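Local coordinates for protein ORF 37 (Human herpesvirus 8 type M, PDB 3FHD) that cuts double- and single-stranded DNA as an endo- and exonuclease, processing branched viral DNA intermediates toward unit-length genomes, and binds magnesium, at residues W495-S498 / Y499-A502; A479-W482 / S483-A486; C72-A75 / K76-P79; A123-Y126 / A127-Q131. All coordinates share one frame; numbering follows the deposited sequence.

Contact 1 (W495-S498 / Y499-A502)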
# COMPACT_ATOMS: atom_id res chain seq x y z
N TRP A 495 -11.11 16.96 20.47
CA TRP A 495 -11.49 16.37 19.18
C TRP A 495 -13.00 16.40 19.00
O TRP A 495 -13.75 16.03 19.93
CB TRP A 495 -11.04 14.91 19.10
CG TRP A 495 -9.57 14.68 19.21
CD1 TRP A 495 -8.88 14.27 20.32
CD2 TRP A 495 -8.61 14.81 18.16
NE1 TRP A 495 -7.54 14.12 20.02
CE2 TRP A 495 -7.34 14.46 18.71
CE3 TRP A 495 -8.70 15.18 16.81
CZ2 TRP A 495 -6.17 14.49 17.95
CZ3 TRP A 495 -7.51 15.21 16.04
CH2 TRP A 495 -6.27 14.86 16.62
N ASP A 496 -13.44 16.86 17.82
CA ASP A 496 -14.83 16.81 17.41
C ASP A 496 -14.89 15.80 16.28
O ASP A 496 -14.51 16.10 15.15
CB ASP A 496 -15.34 18.20 16.98
CG ASP A 496 -16.80 18.19 16.49
OD1 ASP A 496 -17.28 17.15 16.01
OD2 ASP A 496 -17.49 19.24 16.59
N PHE A 497 -15.33 14.58 16.60
CA PHE A 497 -15.33 13.49 15.62
C PHE A 497 -16.71 13.31 14.92
O PHE A 497 -16.93 12.31 14.21
CB PHE A 497 -14.84 12.18 16.27
CG PHE A 497 -13.35 12.16 16.60
CD1 PHE A 497 -12.39 12.60 15.68
CD2 PHE A 497 -12.92 11.65 17.83
CE1 PHE A 497 -11.02 12.55 15.99
CE2 PHE A 497 -11.57 11.59 18.15
CZ PHE A 497 -10.61 12.04 17.23
N SER A 498 -17.61 14.28 15.12
CA SER A 498 -18.89 14.34 14.38
C SER A 498 -18.72 14.06 12.88
O SER A 498 -19.36 13.15 12.34
CB SER A 498 -19.58 15.71 14.56
OG SER A 498 -19.77 16.01 15.93
N TYR A 499 -17.85 14.82 12.23
CA TYR A 499 -17.65 14.69 10.78
C TYR A 499 -17.06 13.33 10.41
O TYR A 499 -17.44 12.73 9.40
CB TYR A 499 -16.80 15.83 10.20
CG TYR A 499 -16.86 15.90 8.68
CD1 TYR A 499 -17.89 16.61 8.04
CD2 TYR A 499 -15.94 15.22 7.89
CE1 TYR A 499 -17.98 16.66 6.64
CE2 TYR A 499 -16.01 15.26 6.49
CZ TYR A 499 -17.03 15.98 5.87
OH TYR A 499 -17.11 16.03 4.50
N LEU A 500 -16.11 12.87 11.24
CA LEU A 500 -15.38 11.62 10.99
C LEU A 500 -16.30 10.39 10.96
O LEU A 500 -16.18 9.54 10.06
CB LEU A 500 -14.28 11.44 12.03
CG LEU A 500 -13.15 10.46 11.72
CD1 LEU A 500 -12.28 11.02 10.60
CD2 LEU A 500 -12.30 10.18 12.96
N SER A 501 -17.20 10.32 11.94
CA SER A 501 -18.20 9.24 12.01
C SER A 501 -19.26 9.31 10.90
O SER A 501 -19.90 8.30 10.60
CB SER A 501 -18.85 9.17 13.41
OG SER A 501 -19.10 10.45 13.95
N ALA A 502 -19.44 10.50 10.30
CA ALA A 502 -20.27 10.64 9.10
C ALA A 502 -19.67 9.90 7.90
O ALA A 502 -20.40 9.31 7.10
CB ALA A 502 -20.50 12.11 8.77
O HOH W 1 -14.46 14.86 12.42

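Contact 2 (A479-W482 / S483-A486)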
# COMPACT_ATOMS: atom_id res chain seq x y z
N ALA A 479 -11.47 2.90 12.48
CA ALA A 479 -11.64 4.34 12.75
C ALA A 479 -11.89 4.60 14.25
O ALA A 479 -11.41 5.61 14.78
CB ALA A 479 -12.77 4.92 11.94
N ASN A 480 -12.65 3.72 14.89
CA ASN A 480 -12.86 3.79 16.34
C ASN A 480 -11.53 3.67 17.10
O ASN A 480 -11.29 4.43 18.02
CB ASN A 480 -13.85 2.71 16.81
CG ASN A 480 -15.29 3.19 16.74
OD1 ASN A 480 -15.58 4.33 16.35
ND2 ASN A 480 -16.21 2.33 17.17
N PHE A 481 -10.67 2.74 16.67
CA PHE A 481 -9.36 2.55 17.30
C PHE A 481 -8.48 3.81 17.05
O PHE A 481 -7.82 4.25 17.96
CB PHE A 481 -8.68 1.26 16.80
CG PHE A 481 -7.23 1.10 17.24
CD1 PHE A 481 -6.88 1.02 18.59
CD2 PHE A 481 -6.24 0.98 16.28
CE1 PHE A 481 -5.52 0.86 18.99
CE2 PHE A 481 -4.91 0.82 16.62
CZ PHE A 481 -4.54 0.75 18.00
N TRP A 482 -8.50 4.37 15.83
CA TRP A 482 -7.83 5.66 15.57
C TRP A 482 -8.28 6.77 16.56
O TRP A 482 -7.46 7.49 17.14
CB TRP A 482 -8.01 6.11 14.11
CG TRP A 482 -7.06 7.22 13.74
CD1 TRP A 482 -5.86 7.08 13.11
CD2 TRP A 482 -7.21 8.63 14.02
NE1 TRP A 482 -5.26 8.32 12.94
CE2 TRP A 482 -6.08 9.28 13.46
CE3 TRP A 482 -8.20 9.39 14.64
CZ2 TRP A 482 -5.88 10.66 13.56
CZ3 TRP A 482 -8.04 10.78 14.71
CH2 TRP A 482 -6.88 11.40 14.18
N SER A 483 -9.59 6.89 16.76
CA SER A 483 -10.15 7.93 17.61
C SER A 483 -9.76 7.75 19.07
O SER A 483 -9.37 8.70 19.74
CB SER A 483 -11.67 7.92 17.47
OG SER A 483 -11.95 8.19 16.11
N ARG A 484 -9.82 6.51 19.55
CA ARG A 484 -9.35 6.21 20.92
C ARG A 484 -7.87 6.54 21.12
O ARG A 484 -7.49 7.13 22.14
CB ARG A 484 -9.58 4.74 21.27
CG ARG A 484 -11.02 4.37 21.50
CD ARG A 484 -11.13 3.00 22.22
NE ARG A 484 -10.44 1.89 21.54
CZ ARG A 484 -10.90 1.26 20.45
NH1 ARG A 484 -12.04 1.64 19.87
NH2 ARG A 484 -10.21 0.24 19.95
N SER A 485 -7.04 6.14 20.14
CA SER A 485 -5.61 6.35 20.17
C SER A 485 -5.28 7.85 20.10
O SER A 485 -4.37 8.28 20.81
CB SER A 485 -4.93 5.60 19.03
OG SER A 485 -5.20 4.21 19.11
N ALA A 486 -5.99 8.62 19.25
CA ALA A 486 -5.85 10.09 19.19
C ALA A 486 -6.23 10.78 20.51
O ALA A 486 -5.52 11.68 20.94
CB ALA A 486 -6.63 10.72 18.01

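Contact 3 (C72-A75 / K76-P79)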
# COMPACT_ATOMS: atom_id res chain seq x y z
N CYS A 72 -5.19 24.90 21.07
CA CYS A 72 -6.11 23.87 21.55
C CYS A 72 -6.60 24.12 22.96
O CYS A 72 -7.66 23.60 23.35
CB CYS A 72 -5.48 22.46 21.45
SG CYS A 72 -5.48 21.84 19.80
N ALA A 73 -5.85 24.90 23.73
CA ALA A 73 -6.23 25.24 25.10
C ALA A 73 -7.50 26.09 25.15
O ALA A 73 -8.17 26.10 26.17
CB ALA A 73 -5.08 25.97 25.81
N GLN A 74 -7.83 26.79 24.07
CA GLN A 74 -9.01 27.68 24.05
C GLN A 74 -10.34 26.92 24.13
O GLN A 74 -10.49 25.88 23.49
CB GLN A 74 -9.01 28.52 22.79
CG GLN A 74 -7.88 29.50 22.71
CD GLN A 74 -7.86 30.20 21.38
OE1 GLN A 74 -8.33 31.33 21.27
NE2 GLN A 74 -7.35 29.54 20.37
N ALA A 75 -11.29 27.45 24.90
CA ALA A 75 -12.62 26.82 25.04
C ALA A 75 -13.35 26.56 23.71
O ALA A 75 -13.96 25.49 23.53
CB ALA A 75 -13.50 27.66 25.97
N LYS A 76 -13.31 27.52 22.80
CA LYS A 76 -13.99 27.43 21.51
C LYS A 76 -13.40 26.40 20.54
O LYS A 76 -14.08 25.92 19.64
CB LYS A 76 -14.04 28.82 20.84
CG LYS A 76 -12.67 29.43 20.48
CD LYS A 76 -12.79 30.92 20.07
CE LYS A 76 -11.43 31.46 19.59
NZ LYS A 76 -11.44 32.90 19.16
N ILE A 77 -12.13 26.06 20.71
CA ILE A 77 -11.44 25.23 19.72
C ILE A 77 -11.70 23.73 19.95
O ILE A 77 -11.28 23.15 20.95
CB ILE A 77 -9.93 25.58 19.64
CG1 ILE A 77 -9.73 27.07 19.27
CG2 ILE A 77 -9.17 24.63 18.69
CD1 ILE A 77 -10.37 27.53 17.93
N GLN A 78 -12.42 23.13 19.00
CA GLN A 78 -12.68 21.70 19.00
C GLN A 78 -12.35 21.09 17.60
O GLN A 78 -13.22 20.95 16.74
CB GLN A 78 -14.13 21.43 19.43
CG GLN A 78 -14.44 21.94 20.86
CD GLN A 78 -15.89 22.36 21.11
OE1 GLN A 78 -16.76 22.21 20.25
NE2 GLN A 78 -16.14 22.91 22.29
N PRO A 79 -11.06 20.78 17.37
CA PRO A 79 -10.56 20.36 16.05
C PRO A 79 -11.22 19.09 15.49
O PRO A 79 -11.48 18.12 16.21
CB PRO A 79 -9.06 20.14 16.29
CG PRO A 79 -8.76 20.96 17.46
CD PRO A 79 -9.97 20.84 18.35
O HOH W 2 -8.90 21.74 21.66

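Contact 4 (A123-Y126 / A127-Q131)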
# COMPACT_ATOMS: atom_id res chain seq x y z
N ALA A 123 -4.49 28.92 13.92
CA ALA A 123 -5.91 29.27 13.99
C ALA A 123 -6.50 29.54 12.61
O ALA A 123 -7.55 29.00 12.28
CB ALA A 123 -6.15 30.47 14.91
N SER A 124 -5.83 30.37 11.80
CA SER A 124 -6.34 30.74 10.47
C SER A 124 -6.27 29.61 9.46
O SER A 124 -7.24 29.34 8.73
CB SER A 124 -5.58 31.94 9.91
OG SER A 124 -5.76 33.04 10.75
N VAL A 125 -5.13 28.94 9.42
CA VAL A 125 -4.95 27.81 8.52
C VAL A 125 -6.05 26.78 8.80
O VAL A 125 -6.75 26.35 7.87
CB VAL A 125 -3.55 27.18 8.65
CG1 VAL A 125 -3.45 25.89 7.87
CG2 VAL A 125 -2.52 28.20 8.15
N TYR A 126 -6.24 26.45 10.08
CA TYR A 126 -7.29 25.50 10.45
C TYR A 126 -8.69 25.94 9.98
O TYR A 126 -9.44 25.13 9.43
CB TYR A 126 -7.31 25.18 11.97
CG TYR A 126 -8.43 24.23 12.26
CD1 TYR A 126 -8.26 22.84 12.09
CD2 TYR A 126 -9.69 24.71 12.58
CE1 TYR A 126 -9.31 21.98 12.28
CE2 TYR A 126 -10.76 23.86 12.79
CZ TYR A 126 -10.55 22.50 12.63
OH TYR A 126 -11.60 21.65 12.82
N ALA A 127 -9.06 27.20 10.24
CA ALA A 127 -10.36 27.72 9.85
C ALA A 127 -10.58 27.59 8.32
O ALA A 127 -11.60 27.10 7.87
CB ALA A 127 -10.53 29.14 10.31
N ALA A 128 -9.58 28.00 7.54
CA ALA A 128 -9.65 27.92 6.07
C ALA A 128 -9.74 26.46 5.59
O ALA A 128 -10.50 26.15 4.65
CB ALA A 128 -8.45 28.62 5.45
N CYS A 129 -8.95 25.59 6.21
CA CYS A 129 -9.05 24.14 5.94
C CYS A 129 -10.41 23.58 6.33
O CYS A 129 -10.95 22.74 5.61
CB CYS A 129 -7.92 23.37 6.63
SG CYS A 129 -6.35 23.72 5.84
N SER A 130 -10.98 24.06 7.44
CA SER A 130 -12.31 23.63 7.83
C SER A 130 -13.39 23.97 6.79
O SER A 130 -14.47 23.36 6.78
CB SER A 130 -12.70 24.25 9.18
OG SER A 130 -13.82 23.57 9.70
N GLN A 131 -13.09 24.97 5.95
CA GLN A 131 -14.05 25.49 4.96
C GLN A 131 -13.86 24.88 3.56
O GLN A 131 -14.58 25.24 2.61
CB GLN A 131 -13.94 27.03 4.91
CG GLN A 131 -14.46 27.74 6.16
CD GLN A 131 -13.96 29.19 6.29
OE1 GLN A 131 -13.67 29.85 5.29
NE2 GLN A 131 -13.88 29.68 7.53

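Contact 1 (W495-S498 / Y499-A502)
Phe497 and Leu500 run side by side, pointing the same way, and this pair forms the tight half of the contact. CD2 of Leu500 comes obliquely to the Phe497 ring, 3.6 Å from CD1. Leu500 offers that methyl because its CG stands opposite its own backbone N (chi1 -162°), which brings the isobutyl branch alongside the ring. Trp495 CB packs over one face of the same ring, and Trp482, Ser483 and Lys487 of helix 468-489 also touch Phe497. Leu500, the buried member of the pair, reaches Met81 and Asn235 as well. On the Leu500 side a water donates to Asp496 O and accepts from Leu500 N at 2.8 Å, bridging the loop and the helix.

Between this apolar side and the exposed one, the chain passes through an Asx turn into the short helix 498-502. Asp496 OD1 receives two donors: Ser498 N at 3.0 Å, nearly along the C-O axis, and Ser498 OG at 2.7 Å on the syn side, somewhat out of the carboxylate plane. Two donors of Ser498 thus hold OD1 at the point where the chain enters the helix. The first helical turn is then tied by a straight bond from Ser501 N to Phe497 O (3.0 Å, 171° at the hydrogen).

On the exposed side the bonding is less definite. Ser501 OG lies 2.9 Å from Phe497 O and 3.2 Å from Ser498 O, two acceptors that compete for its one proton. Ala502 N makes a weak bond to Ser498 O.

Contact 2 (A479-W482 / S483-A486)
Backbone N atoms of Ser483, Arg484, Ser485 and Ala486 donate to the carbonyls of Ala479, Asn480, Phe481 and Trp482 in regular alpha-helical geometry, the shortest bond being Ala486 N to Trp482 O at 2.8 Å. Two of these carbonyls are gripped twice. Ser483 OG reaches Ala479 O at 3.0 Å and Ser485 OG reaches Phe481 O at 2.9 Å; in each case hydroxyl and N-H arrive from opposite faces of the carbonyl plane. Both hydroxyls fold back beside their own N (chi1 -61° and -58°), and Ser485 OG thereby also sits over one face of the Phe481 ring, 3.4 Å from CE1. Arg484, bent at chi3, curls back so that NH2 comes to the edge of that ring while one guanidinium face meets Phe481 CA; the two planes are 47° apart. Ala486 CB makes a CH-pi contact over the six-membered ring of Trp482, 4.0 Å from its centroid.

Along helix 468-489, which follows strand 455-464, these rings face different neighbours: Phe481 meets Trp172 of helix 170-175 edge-to-face, whereas Trp482 meets Phe184 in the same manner and donates through NE1 to Gly163 O.

Contact 3 (C72-A75 / K76-P79)
The Gln74 amide is flanked by two neighbours from the turn that follows, Lys76 CE at 3.5 Å from OE1 and Ile77 CG1 at 3.6 Å from NE2. Both lie on the same side of the amide plane, one displaced beyond each polar end. NE2 donates to Trp71 O, a bond that helps to set the rotation of the amide. The Pro79 ring is met at its CG corner by Cys72 SG, 4.1 Å away. A second amide, that of Gln78, brings NE2 to 3.6 Å from Ala75 O.

Lys76 runs extended beside Gln74, pointing the same way; its CG stands between the backbone N and the carbonyl carbon (chi1 63°), which turns the chain back toward the glutamine. Ile77 also lies alongside Gln74.

The backbone beneath is a type I beta turn from Gln74 to Ile77, part of the loop joining helix 66-72 to helix 83-100. It reverses the chain, the end-to-end directions of 72-75 and 76-79 being 145° apart. Ile77 N closes the turn on Gln74 O at 3.2 Å, with the donor well above the carbonyl plane. Farther from the bend a water donates to Cys72 O (2.8 Å) and to Ile77 O (2.9 Å), joining the two arms.

Lys494 NZ bonds to the carbonyls of both Cys72 and Gln74. Gln74 O therefore serves the turn and the lysine together, and these carbonyls would be expected to favour the charged form of the lysine.

Contact 4 (A123-Y126 / A127-Q131)
Tyr126 and Ser130 meet one turn apart near the C-terminal end of the alpha-helix 122-130. Ser130 N donates to Tyr126 O at 2.7 Å, and Ser130 CB lies obliquely to the phenol ring, 4.1 Å from CE2. Tyr126, whose CG lies trans to its amide nitrogen (chi1 179°), leans its ring along the helix toward the following residues, bringing CD2 to 3.5 Å from Ala127 N. One residue back, the same spacing pairs Val125 with Cys129: Val125 CG1 and Cys129 SG are in loose apolar contact at 4.2 Å. In the backbone of this pair, Cys129 N bonds to Val125 O at 2.9 Å. Ala128 N makes a nearly straight bond to Ser124 O (2.9 Å, 172° at the hydrogen). Ala127 N completes the set with Ala123 O. Beyond these, Gln131 N bonds to Ala128 O, three residues back.

Helix 83-100 supplies part of the second shell: its Tyr90 and Phe91 pack on Val125, Met86 on Cys129 and Ala83 on Tyr126, while Phe114 and Leu119 close on Val125 from the preceding loop. Val125 and Cys129 are buried here, whereas Ser130 is exposed. Nearer the start of the helix, Ser124 OG is hydrogen-bonded to Asp121 OD2. The tyrosine ring meets Trp71 with the planes at about 50°, and its far end is fixed by a hydrogen bond between Tyr126 OH and the backbone N of Ser80.

Overall arrangement
Contact 1, at the chain's C-terminal end, touches contacts 2 and 3; from contact 4 it stays about 7 Å away at the nearest atoms. Its centre is 11 Å from that of contact 2, and the two meet where Phe497 CE1 packs 3.7 Å from Trp482 CZ3. Toward contact 3, centres 15 Å apart, Asp496 N probably bonds to Pro79 O at 2.8 Å, pairing the C-terminal loop with the 76-79 arm. Contact 3 in turn touches contact 4 through Pro79 CA and Tyr126 OH, 3.6 Å apart. Contacts 2 and 4 do not meet, their nearest atoms being about 11 Å apart. All four lie away from the magnesium site formed by Asp243, Glu266 and Ile267.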